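PDB 5VN6: taurine dioxygenase from Burkholderia ambifaria, which probably catalyses the oxygen- and 2-oxoglutarate-dependent hydroxylation of taurine at a non-haem iron centre. Local coordinates for residues G24-A28 with L52-I57; R59-V63 with H84-R89; D108-R112 with R159-E163; V113-F117 with I284-P289. All coordinates share one frame. Residues are numbered along the deposited sequence.

Contact 1: residues G24-A28 with L52-I57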
loop_
_atom_site.group_PDB
_atom_site.type_symbol
_atom_site.label_atom_id
_atom_site.label_comp_id
_atom_site.label_asym_id
_atom_site.label_seq_id
_atom_site.Cartn_x
_atom_site.Cartn_y
_atom_site.Cartn_z
ATOM N N GLY A 24 -22.927 -14.490 -6.058
ATOM C CA GLY A 24 -24.297 -14.810 -6.417
ATOM C C GLY A 24 -25.130 -13.592 -6.738
ATOM O O GLY A 24 -26.329 -13.576 -6.450
ATOM N N VAL A 25 -24.520 -12.559 -7.316
ATOM C CA VAL A 25 -25.192 -11.299 -7.595
ATOM C C VAL A 25 -24.961 -10.930 -9.051
ATOM O O VAL A 25 -23.813 -10.819 -9.496
ATOM C CB VAL A 25 -24.687 -10.160 -6.690
ATOM C CG1 VAL A 25 -25.138 -8.816 -7.242
ATOM C CG2 VAL A 25 -25.177 -10.347 -5.284
ATOM N N ASN A 26 -26.043 -10.699 -9.774
ATOM C CA ASN A 26 -25.984 -10.157 -11.121
ATOM C C ASN A 26 -26.448 -8.714 -11.011
ATOM O O ASN A 26 -27.590 -8.460 -10.614
ATOM C CB ASN A 26 -26.877 -10.940 -12.084
ATOM C CG ASN A 26 -26.677 -10.527 -13.530
ATOM O OD1 ASN A 26 -26.394 -9.362 -13.822
ATOM N ND2 ASN A 26 -26.891 -11.466 -14.448
ATOM N N LEU A 27 -25.557 -7.774 -11.343
ATOM C CA LEU A 27 -25.886 -6.363 -11.193
ATOM C C LEU A 27 -27.109 -6.003 -12.008
ATOM O O LEU A 27 -27.868 -5.112 -11.617
ATOM C CB LEU A 27 -24.696 -5.486 -11.589
ATOM C CG LEU A 27 -23.562 -5.504 -10.561
ATOM C CD1 LEU A 27 -22.481 -4.492 -10.914
ATOM C CD2 LEU A 27 -24.124 -5.238 -9.159
ATOM N N ALA A 28 -27.320 -6.695 -13.133
ATOM C CA ALA A 28 -28.494 -6.447 -13.967
ATOM C C ALA A 28 -29.781 -6.634 -13.181
ATOM O O ALA A 28 -30.763 -5.910 -13.397
ATOM C CB ALA A 28 -28.491 -7.372 -15.187
ATOM N N LEU A 52 -17.245 -7.268 -7.712
ATOM C CA LEU A 52 -17.957 -8.386 -8.307
ATOM C C LEU A 52 -17.146 -8.932 -9.473
ATOM O O LEU A 52 -16.519 -8.167 -10.210
ATOM C CB LEU A 52 -19.351 -7.970 -8.791
ATOM C CG LEU A 52 -20.352 -7.482 -7.740
ATOM C CD1 LEU A 52 -20.236 -5.969 -7.470
ATOM C CD2 LEU A 52 -21.750 -7.834 -8.181
ATOM N N ARG A 53 -17.179 -10.248 -9.650
ATOM C CA ARG A 53 -16.572 -10.910 -10.798
ATOM C C ARG A 53 -17.641 -11.260 -11.817
ATOM O O ARG A 53 -18.830 -11.331 -11.498
ATOM C CB ARG A 53 -15.839 -12.192 -10.383
ATOM C CG ARG A 53 -14.727 -11.995 -9.348
ATOM C CD ARG A 53 -13.475 -11.410 -9.982
ATOM N NE ARG A 53 -12.336 -11.462 -9.065
ATOM C CZ ARG A 53 -11.252 -10.698 -9.174
ATOM N NH1 ARG A 53 -11.167 -9.804 -10.160
ATOM N NH2 ARG A 53 -10.272 -10.806 -8.281
ATOM N N ASP A 54 -17.198 -11.462 -13.059
ATOM C CA ASP A 54 -18.018 -12.055 -14.114
ATOM C C ASP A 54 -19.358 -11.339 -14.271
ATOM O O ASP A 54 -20.423 -11.958 -14.348
ATOM C CB ASP A 54 -18.209 -13.544 -13.843
ATOM C CG ASP A 54 -16.896 -14.245 -13.648
ATOM O OD1 ASP A 54 -16.010 -14.046 -14.509
ATOM O OD2 ASP A 54 -16.728 -14.937 -12.620
ATOM N N GLN A 55 -19.292 -10.014 -14.351
ATOM C CA GLN A 55 -20.486 -9.208 -14.573
ATOM C C GLN A 55 -20.639 -9.037 -16.076
ATOM O O GLN A 55 -20.173 -8.059 -16.669
ATOM C CB GLN A 55 -20.392 -7.878 -13.837
ATOM C CG GLN A 55 -20.469 -8.012 -12.320
ATOM C CD GLN A 55 -21.689 -8.795 -11.878
ATOM O OE1 GLN A 55 -22.829 -8.311 -11.971
ATOM N NE2 GLN A 55 -21.463 -10.018 -11.406
ATOM N N ASP A 56 -21.296 -10.019 -16.699
ATOM C CA ASP A 56 -21.598 -9.977 -18.123
ATOM C C ASP A 56 -22.895 -9.197 -18.287
ATOM O O ASP A 56 -23.992 -9.753 -18.255
ATOM C CB ASP A 56 -21.710 -11.386 -18.687
ATOM C CG ASP A 56 -22.017 -11.393 -20.174
ATOM O OD1 ASP A 56 -21.174 -10.901 -20.957
ATOM O OD2 ASP A 56 -23.096 -11.896 -20.559
ATOM N N ILE A 57 -22.762 -7.893 -18.523
ATOM C CA ILE A 57 -23.899 -6.986 -18.534
ATOM C C ILE A 57 -23.748 -6.055 -19.724
ATOM O O ILE A 57 -22.669 -5.913 -20.305
ATOM C CB ILE A 57 -24.014 -6.162 -17.229
ATOM C CG1 ILE A 57 -22.751 -5.317 -17.016
ATOM C CG2 ILE A 57 -24.229 -7.090 -16.032
ATOM C CD1 ILE A 57 -22.801 -4.409 -15.788
#
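The side chain of Q55 makes both hydrogen bonds of this contact. Its CB starts out sideways to residues 24-28, but chi1, chi2 and chi3 near -69°, -53° and -71° fold the chain over so that the amide lies against the backbone of V25-L27. There Q55 OE1 accepts from L27 N at 2.9 Å, and Q55 NE2 donates to V25 O at 3.1 Å; the same NE2 also reaches back to R53 O at 2.9 Å, bracing its own loop. Q55 is the centre of an inverse gamma turn, which bends the chain sharply at this residue. N26, with chi1 t, turns its side chain to the helix start instead: N26 OD1 accepts from A28 N at 2.9 Å, an N-cap bond. Apolar contacts lie to both sides of the amide. The m,p rotamer of L52 brings its CD2 to 3.7 Å from V25 CG1 and also 3.7 Å from CD2 of L27, itself in the m,t rotamer. I57, chi1 p, sets its CG2 3.8 Å from N26 OD1 and 4.4 Å from A28 CB. The contact thus fastens the first turn of helix 27-32 to the loop joining strand 49-52 to helix 59-67. L27 continues onto F65 of helix 59-67 and V256 of strand 256-260, while L52 packs on L22 of strand 20-23 and I258 of strand 256-260.

Contact 2: residues R59-V63 with H84-R89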
loop_
_atom_site.group_PDB
_atom_site.type_symbol
_atom_site.label_atom_id
_atom_site.label_comp_id
_atom_site.label_asym_id
_atom_site.label_seq_id
_atom_site.Cartn_x
_atom_site.Cartn_y
_atom_site.Cartn_z
ATOM N N ARG A 59 -24.078 -2.160 -21.481
ATOM C CA ARG A 59 -23.764 -0.804 -21.056
ATOM C C ARG A 59 -25.004 -0.090 -20.538
ATOM O O ARG A 59 -24.929 0.662 -19.556
ATOM C CB ARG A 59 -23.092 -0.060 -22.208
ATOM C CG ARG A 59 -21.809 -0.781 -22.636
ATOM C CD ARG A 59 -21.225 -0.262 -23.938
ATOM N NE ARG A 59 -19.814 -0.619 -24.090
ATOM C CZ ARG A 59 -19.357 -1.859 -24.250
ATOM N NH1 ARG A 59 -20.195 -2.890 -24.276
ATOM N NH2 ARG A 59 -18.053 -2.071 -24.381
ATOM N N ALA A 60 -26.164 -0.338 -21.161
ATOM C CA ALA A 60 -27.402 0.215 -20.626
ATOM C C ALA A 60 -27.634 -0.277 -19.200
ATOM O O ALA A 60 -28.022 0.506 -18.325
ATOM C CB ALA A 60 -28.585 -0.127 -21.542
ATOM N N GLU A 61 -27.362 -1.561 -18.932
ATOM C CA GLU A 61 -27.517 -2.072 -17.569
ATOM C C GLU A 61 -26.485 -1.477 -16.614
ATOM O O GLU A 61 -26.815 -1.160 -15.464
ATOM C CB GLU A 61 -27.441 -3.600 -17.550
ATOM C CG GLU A 61 -28.530 -4.277 -18.366
ATOM C CD GLU A 61 -28.362 -5.783 -18.446
ATOM O OE1 GLU A 61 -27.210 -6.255 -18.498
ATOM O OE2 GLU A 61 -29.392 -6.493 -18.481
ATOM N N HIS A 62 -25.235 -1.315 -17.067
ATOM C CA HIS A 62 -24.212 -0.655 -16.251
ATOM C C HIS A 62 -24.664 0.748 -15.869
ATOM O O HIS A 62 -24.571 1.156 -14.703
ATOM C CB HIS A 62 -22.884 -0.612 -17.028
ATOM C CG HIS A 62 -21.730 0.007 -16.286
ATOM N ND1 HIS A 62 -20.436 -0.042 -16.769
ATOM C CD2 HIS A 62 -21.666 0.683 -15.112
ATOM C CE1 HIS A 62 -19.627 0.581 -15.929
ATOM N NE2 HIS A 62 -20.349 1.033 -14.917
ATOM N N VAL A 63 -25.164 1.497 -16.854
ATOM C CA VAL A 63 -25.640 2.852 -16.623
ATOM C C VAL A 63 -26.862 2.841 -15.712
ATOM O O VAL A 63 -26.934 3.593 -14.736
ATOM C CB VAL A 63 -25.943 3.516 -17.980
ATOM C CG1 VAL A 63 -26.918 4.666 -17.827
ATOM C CG2 VAL A 63 -24.640 3.983 -18.626
ATOM N N HIS A 84 -23.894 5.766 -24.856
ATOM C CA HIS A 84 -24.682 5.458 -23.660
ATOM C C HIS A 84 -24.407 6.541 -22.629
ATOM O O HIS A 84 -23.417 6.470 -21.890
ATOM C CB HIS A 84 -24.339 4.088 -23.073
ATOM C CG HIS A 84 -24.808 2.926 -23.890
ATOM N ND1 HIS A 84 -24.013 2.309 -24.832
ATOM C CD2 HIS A 84 -25.981 2.250 -23.884
ATOM C CE1 HIS A 84 -24.682 1.313 -25.385
ATOM N NE2 HIS A 84 -25.878 1.255 -24.829
ATOM N N PRO A 85 -25.238 7.584 -22.579
ATOM C CA PRO A 85 -24.962 8.710 -21.674
ATOM C C PRO A 85 -24.764 8.255 -20.236
ATOM O O PRO A 85 -25.466 7.372 -19.738
ATOM C CB PRO A 85 -26.210 9.587 -21.818
ATOM C CG PRO A 85 -26.641 9.336 -23.240
ATOM C CD PRO A 85 -26.371 7.866 -23.482
ATOM N N GLY A 86 -23.801 8.896 -19.563
ATOM C CA GLY A 86 -23.360 8.546 -18.235
ATOM C C GLY A 86 -22.130 7.654 -18.219
ATOM O O GLY A 86 -21.362 7.676 -17.248
ATOM N N LEU A 87 -21.923 6.885 -19.281
ATOM C CA LEU A 87 -20.798 5.978 -19.386
ATOM C C LEU A 87 -19.618 6.667 -20.055
ATOM O O LEU A 87 -19.772 7.344 -21.079
ATOM C CB LEU A 87 -21.211 4.741 -20.183
ATOM C CG LEU A 87 -20.279 3.533 -20.138
ATOM C CD1 LEU A 87 -20.463 2.778 -18.835
ATOM C CD2 LEU A 87 -20.573 2.635 -21.338
ATOM N N VAL A 88 -18.431 6.455 -19.489
ATOM C CA VAL A 88 -17.182 7.009 -19.993
ATOM C C VAL A 88 -16.221 5.853 -20.237
ATOM O O VAL A 88 -15.937 5.070 -19.321
ATOM C CB VAL A 88 -16.577 8.032 -19.010
ATOM C CG1 VAL A 88 -15.176 8.460 -19.454
ATOM C CG2 VAL A 88 -17.484 9.246 -18.874
ATOM N N ARG A 89 -15.716 5.756 -21.466
ATOM C CA ARG A 89 -14.741 4.739 -21.833
ATOM C C ARG A 89 -13.340 5.232 -21.502
ATOM O O ARG A 89 -13.013 6.401 -21.723
ATOM C CB ARG A 89 -14.834 4.404 -23.325
ATOM C CG ARG A 89 -16.145 3.741 -23.754
ATOM C CD ARG A 89 -16.039 3.107 -25.148
ATOM N NE ARG A 89 -14.689 2.610 -25.422
ATOM C CZ ARG A 89 -14.208 1.436 -25.010
ATOM N NH1 ARG A 89 -12.963 1.088 -25.313
ATOM N NH2 ARG A 89 -14.963 0.612 -24.294
#
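Two CH-pi contacts, made in opposite senses, join helix 59-63 to the segment 84-89. R59 CB of the helix stands over the H84 ring, 3.7 Å from its centroid and 11° off the normal; in return L87 CD1 lies over one face of the H62 ring, 3.8 Å from the centroid. Apolar packing fills the space between: V63 CG2 touches L87 CB at 3.8 Å, and R59 CB meets L87 CD2 at 3.8 Å. V63 CG1 also rests 3.6 Å from P85 O, against the type II turn H84-L87, which is closed by L87 N to H84 O at 3.0 Å and has G86 at positive phi. As for charge, R59 NH2 and R89 NH2 approach to 4.1 Å, a like-charged pair reconciled by E280, whose OE2 forms salt bridges with both. H62 NE2 is hydrogen-bonded to V120 O. The arrangement is helix-on-sheet packing: helix 59-67 lies against the end of the main sheet of this cupin-clan fold, where 87-91 is the outermost strand.

Contact 3: residues D108-R112 with R159-E163. With MG (magnesium ion), chain C.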
loop_
_atom_site.group_PDB
_atom_site.type_symbol
_atom_site.label_atom_id
_atom_site.label_comp_id
_atom_site.label_asym_id
_atom_site.label_seq_id
_atom_site.Cartn_x
_atom_site.Cartn_y
_atom_site.Cartn_z
ATOM N N ASP A 108 -11.807 11.085 -5.761
ATOM C CA ASP A 108 -12.142 11.585 -7.097
ATOM C C ASP A 108 -12.711 13.000 -7.070
ATOM O O ASP A 108 -13.674 13.287 -6.345
ATOM C CB ASP A 108 -13.135 10.640 -7.778
ATOM C CG ASP A 108 -12.447 9.624 -8.672
ATOM O OD1 ASP A 108 -11.224 9.767 -8.911
ATOM O OD2 ASP A 108 -13.121 8.669 -9.114
ATOM N N ALA A 109 -12.076 13.885 -7.854
ATOM C CA ALA A 109 -12.572 15.230 -8.144
ATOM C C ALA A 109 -12.930 16.007 -6.879
ATOM O O ALA A 109 -13.912 16.748 -6.843
ATOM C CB ALA A 109 -13.770 15.183 -9.096
ATOM N N SER A 110 -12.134 15.835 -5.824
ATOM C CA SER A 110 -12.317 16.682 -4.654
ATOM C C SER A 110 -11.960 18.137 -4.943
ATOM O O SER A 110 -12.227 19.006 -4.103
ATOM C CB SER A 110 -11.489 16.125 -3.479
ATOM O OG SER A 110 -10.101 16.304 -3.708
ATOM N N TRP A 111 -11.327 18.419 -6.097
ATOM C CA TRP A 111 -11.088 19.790 -6.536
ATOM C C TRP A 111 -12.360 20.460 -7.046
ATOM O O TRP A 111 -12.293 21.619 -7.461
ATOM C CB TRP A 111 -10.023 19.832 -7.645
ATOM C CG TRP A 111 -10.252 18.807 -8.728
ATOM C CD1 TRP A 111 -9.670 17.568 -8.822
ATOM C CD2 TRP A 111 -11.123 18.926 -9.863
ATOM N NE1 TRP A 111 -10.127 16.913 -9.941
ATOM C CE2 TRP A 111 -11.021 17.719 -10.595
ATOM C CE3 TRP A 111 -11.976 19.937 -10.337
ATOM C CZ2 TRP A 111 -11.744 17.491 -11.771
ATOM C CZ3 TRP A 111 -12.700 19.704 -11.507
ATOM C CH2 TRP A 111 -12.584 18.486 -12.206
ATOM N N ARG A 112 -13.488 19.753 -7.056
ATOM C CA ARG A 112 -14.776 20.310 -7.443
ATOM C C ARG A 112 -15.500 20.834 -6.219
ATOM O O ARG A 112 -15.283 20.374 -5.100
ATOM C CB ARG A 112 -15.673 19.260 -8.108
ATOM C CG ARG A 112 -15.268 18.770 -9.473
ATOM C CD ARG A 112 -16.445 18.010 -10.085
ATOM N NE ARG A 112 -16.094 17.248 -11.274
ATOM C CZ ARG A 112 -16.191 17.721 -12.515
ATOM N NH1 ARG A 112 -16.634 18.954 -12.729
ATOM N NH2 ARG A 112 -15.849 16.961 -13.548
ATOM N N ARG A 159 -7.862 23.722 0.565
ATOM C CA ARG A 159 -8.217 23.876 -0.844
ATOM C C ARG A 159 -7.664 22.731 -1.690
ATOM O O ARG A 159 -6.553 22.242 -1.441
ATOM C CB ARG A 159 -7.765 25.237 -1.383
ATOM C CG ARG A 159 -8.825 26.324 -1.082
ATOM C CD ARG A 159 -8.551 27.700 -1.678
ATOM N NE ARG A 159 -9.379 28.708 -1.015
ATOM C CZ ARG A 159 -10.664 28.946 -1.289
ATOM N NH1 ARG A 159 -11.294 28.270 -2.233
ATOM N NH2 ARG A 159 -11.326 29.869 -0.611
ATOM N N HIS A 160 -8.474 22.296 -2.666
ATOM C CA HIS A 160 -8.187 21.185 -3.575
ATOM C C HIS A 160 -8.163 21.724 -4.995
ATOM O O HIS A 160 -9.146 22.324 -5.443
ATOM C CB HIS A 160 -9.250 20.097 -3.469
ATOM C CG HIS A 160 -9.463 19.591 -2.081
ATOM N ND1 HIS A 160 -9.440 18.249 -1.776
ATOM C CD2 HIS A 160 -9.698 20.241 -0.915
ATOM C CE1 HIS A 160 -9.665 18.091 -0.485
ATOM N NE2 HIS A 160 -9.809 19.283 0.066
ATOM N N SER A 161 -7.062 21.505 -5.705
ATOM C CA SER A 161 -6.779 22.283 -6.902
ATOM C C SER A 161 -6.636 21.384 -8.118
ATOM O O SER A 161 -5.824 20.459 -8.117
ATOM C CB SER A 161 -5.501 23.117 -6.717
ATOM O OG SER A 161 -5.067 23.635 -7.954
ATOM N N ILE A 162 -7.392 21.684 -9.176
ATOM C CA ILE A 162 -7.086 21.008 -10.426
ATOM C C ILE A 162 -5.939 21.730 -11.120
ATOM O O ILE A 162 -5.176 21.110 -11.879
ATOM C CB ILE A 162 -8.324 20.898 -11.334
ATOM C CG1 ILE A 162 -8.045 19.913 -12.471
ATOM C CG2 ILE A 162 -8.681 22.258 -11.941
ATOM C CD1 ILE A 162 -9.262 19.538 -13.273
ATOM N N GLU A 163 -5.785 23.033 -10.851
ATOM C CA GLU A 163 -4.681 23.802 -11.415
ATOM C C GLU A 163 -3.334 23.146 -11.137
ATOM O O GLU A 163 -2.494 23.023 -12.036
ATOM C CB GLU A 163 -4.676 25.228 -10.858
ATOM C CG GLU A 163 -3.422 25.961 -11.280
ATOM C CD GLU A 163 -3.265 27.342 -10.689
ATOM O OE1 GLU A 163 -3.631 27.564 -9.521
ATOM O OE2 GLU A 163 -2.768 28.216 -11.419
HETATM MG MG MG C . -9.730 8.290 -9.737
HETATM O O HOH W 1 -10.027 23.228 -8.453
#
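The CA-CB bond of R159 points away from residues 108-112, and the contact begins at H160, the last residue of strand 157-160. Its CB points toward the other segment, and H160 ND1 shares a 2.8 Å hydrogen bond with S110 OG, which lies near the plane of the imidazole. N204 is a further partner of this hydroxyl. The carbonyl of H160 faces W111, with H160 O 3.4 Å from W111 CA in a CA-H...O contact; here the two CA atoms of W111 and H160 lie 4.4 Å apart, the shortest CA-CA distance of the contact. The CA-CB bond of S161 points away, yet its carbonyl carbon, S161 C, rests 3.8 Å from W111 CB. At I162 the contact becomes apolar: with both chi angles t, the side chain extends until I162 CD1 sits over the six-membered ring of W111, 3.5 Å from the centroid and 10° off the normal. F206 meets the indole edge-to-face. A water joins the backbones, accepting from I162 N at 3.1 Å and donating to W111 O at 3.0 Å. W111 and S110 are the central residues of a type I turn, A109-R112, closed by R112 N to A109 O at 3.0 Å. This turn directly follows D108, whose OD1 binds the magnesium ion at 2.3 Å; with H106 and H266 it forms the HxD...H facial triad characteristic of non-haem Fe(II)/2-oxoglutarate dioxygenases, magnesium probably occupying the iron site.

Contact 4: residues V113-F117 with I284-P289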
loop_
_atom_site.group_PDB
_atom_site.type_symbol
_atom_site.label_atom_id
_atom_site.label_comp_id
_atom_site.label_asym_id
_atom_site.label_seq_id
_atom_site.Cartn_x
_atom_site.Cartn_y
_atom_site.Cartn_z
ATOM N N VAL A 113 -16.414 21.772 -6.463
ATOM C CA VAL A 113 -17.296 22.263 -5.410
ATOM C C VAL A 113 -18.154 21.132 -4.851
ATOM O O VAL A 113 -18.396 21.052 -3.639
ATOM C CB VAL A 113 -18.163 23.409 -5.966
ATOM C CG1 VAL A 113 -19.216 23.822 -4.967
ATOM C CG2 VAL A 113 -17.275 24.596 -6.331
ATOM N N ALA A 114 -18.629 20.247 -5.721
ATOM C CA ALA A 114 -19.452 19.107 -5.324
ATOM C C ALA A 114 -18.793 17.869 -5.908
ATOM O O ALA A 114 -19.095 17.460 -7.039
ATOM C CB ALA A 114 -20.897 19.267 -5.800
ATOM N N PRO A 115 -17.884 17.237 -5.159
ATOM C CA PRO A 115 -17.224 16.048 -5.672
ATOM C C PRO A 115 -18.201 14.899 -5.798
ATOM O O PRO A 115 -19.207 14.833 -5.066
ATOM C CB PRO A 115 -16.147 15.751 -4.607
ATOM C CG PRO A 115 -15.903 17.060 -3.933
ATOM C CD PRO A 115 -17.220 17.791 -3.968
ATOM N N PRO A 116 -17.942 13.948 -6.704
ATOM C CA PRO A 116 -18.894 12.856 -6.949
ATOM C C PRO A 116 -19.113 11.957 -5.739
ATOM O O PRO A 116 -18.231 11.759 -4.898
ATOM C CB PRO A 116 -18.250 12.067 -8.103
ATOM C CG PRO A 116 -16.817 12.515 -8.143
ATOM C CD PRO A 116 -16.808 13.922 -7.645
ATOM N N PHE A 117 -20.308 11.370 -5.712
ATOM C CA PHE A 117 -20.725 10.408 -4.695
ATOM C C PHE A 117 -19.887 9.139 -4.774
ATOM O O PHE A 117 -19.481 8.573 -3.743
ATOM C CB PHE A 117 -22.225 10.142 -4.939
ATOM C CG PHE A 117 -22.800 8.886 -4.315
ATOM C CD1 PHE A 117 -23.730 8.991 -3.280
ATOM C CD2 PHE A 117 -22.530 7.620 -4.839
ATOM C CE1 PHE A 117 -24.318 7.857 -2.733
ATOM C CE2 PHE A 117 -23.107 6.483 -4.292
ATOM C CZ PHE A 117 -24.009 6.602 -3.242
ATOM N N ILE A 284 -21.366 9.034 -10.211
ATOM C CA ILE A 284 -22.621 9.454 -9.592
ATOM C C ILE A 284 -22.408 10.817 -8.949
ATOM O O ILE A 284 -21.411 11.031 -8.243
ATOM C CB ILE A 284 -23.126 8.428 -8.557
ATOM C CG1 ILE A 284 -23.366 7.063 -9.214
ATOM C CG2 ILE A 284 -24.399 8.932 -7.867
ATOM C CD1 ILE A 284 -22.890 5.866 -8.362
ATOM N N VAL A 285 -23.354 11.732 -9.184
ATOM C CA VAL A 285 -23.245 13.095 -8.676
ATOM C C VAL A 285 -23.275 13.085 -7.152
ATOM O O VAL A 285 -24.087 12.383 -6.533
ATOM C CB VAL A 285 -24.370 13.974 -9.253
ATOM C CG1 VAL A 285 -24.348 15.360 -8.621
ATOM C CG2 VAL A 285 -24.245 14.090 -10.766
ATOM N N GLY A 286 -22.353 13.838 -6.547
ATOM C CA GLY A 286 -22.321 14.070 -5.122
ATOM C C GLY A 286 -22.724 15.503 -4.803
ATOM O O GLY A 286 -22.937 16.328 -5.687
ATOM N N ASP A 287 -22.810 15.791 -3.507
ATOM C CA ASP A 287 -23.248 17.104 -3.047
ATOM C C ASP A 287 -22.082 17.890 -2.439
ATOM O O ASP A 287 -20.921 17.479 -2.520
ATOM C CB ASP A 287 -24.400 16.931 -2.060
ATOM C CG ASP A 287 -24.019 16.057 -0.877
ATOM O OD1 ASP A 287 -23.163 15.152 -1.052
ATOM O OD2 ASP A 287 -24.573 16.270 0.225
ATOM N N VAL A 288 -22.399 19.010 -1.796
ATOM C CA VAL A 288 -21.372 19.878 -1.212
ATOM C C VAL A 288 -20.836 19.228 0.064
ATOM O O VAL A 288 -21.628 18.889 0.956
ATOM C CB VAL A 288 -21.942 21.259 -0.921
ATOM C CG1 VAL A 288 -21.010 22.042 -0.012
ATOM C CG2 VAL A 288 -22.211 22.021 -2.228
ATOM N N PRO A 289 -19.529 19.033 0.188
ATOM C CA PRO A 289 -18.984 18.476 1.434
ATOM C C PRO A 289 -19.092 19.459 2.594
ATOM O O PRO A 289 -18.785 20.644 2.460
ATOM C CB PRO A 289 -17.514 18.193 1.086
ATOM C CG PRO A 289 -17.494 18.020 -0.396
ATOM C CD PRO A 289 -18.563 18.968 -0.921
HETATM O O HOH W 2 -20.321 15.489 -8.429
HETATM O O HOH W 3 -19.657 15.025 -2.482
#
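G286 fits tightly against the backbone of P115-F117: its CA lies 3.2 Å from P115 O, and a CB at that position would run into P115 O, F117 N and P116 C. The CA atoms of F117 and G286 are only 4.0 Å apart, the shortest CA-CA distance of the contact. Beside it, F117 N donates to I284 O at 2.8 Å, while P116 CB presses on that carbonyl oxygen, I284 O, at 3.3 Å. The CA-CB bond of F117 points toward residues 284-289, F117 CD2 meeting I284 CG2 at 3.8 Å and F117 CB approaching V285 O to 3.3 Å. At the far end two proline rings abut, P115 CD to P289 CD at 3.5 Å. Two waters bridge the backbones: one links A114 O (2.7 Å) and G286 N (3.2 Å), another P115 O (2.6 Å) and D287 O (2.8 Å). The segments lead into strand 118-125 and out of its antiparallel neighbour 278-284, so the contact prolongs a strand pairing of the cupin-clan sheet into irregular chain beside the metal site.

In the fold
Contacts 1 and 2 follow one another along the chain and touch, with I57 CD1 4.0 Å from H62 CB and A28 CB 3.5 Å from E61 OE2; helix 59-67 thus links them. Contacts 3 and 4 alternate along the chain, and 108-112 runs straight into 113-117; they meet where A109 O lies 3.3 Å from P115 CB and D108 O 3.5 Å from P116 CD. Contact 3 supplies the metal ligand D108; in contact 4 the P116 side chain comes to about 4 Å from that of D108 and about 8 Å from the magnesium ion. Contact 2 is more remote, the H62 side chain about 14 Å from the ion. Contacts 1 and 3 lie on opposite sides of the chain's centre, their own centres 32 Å apart.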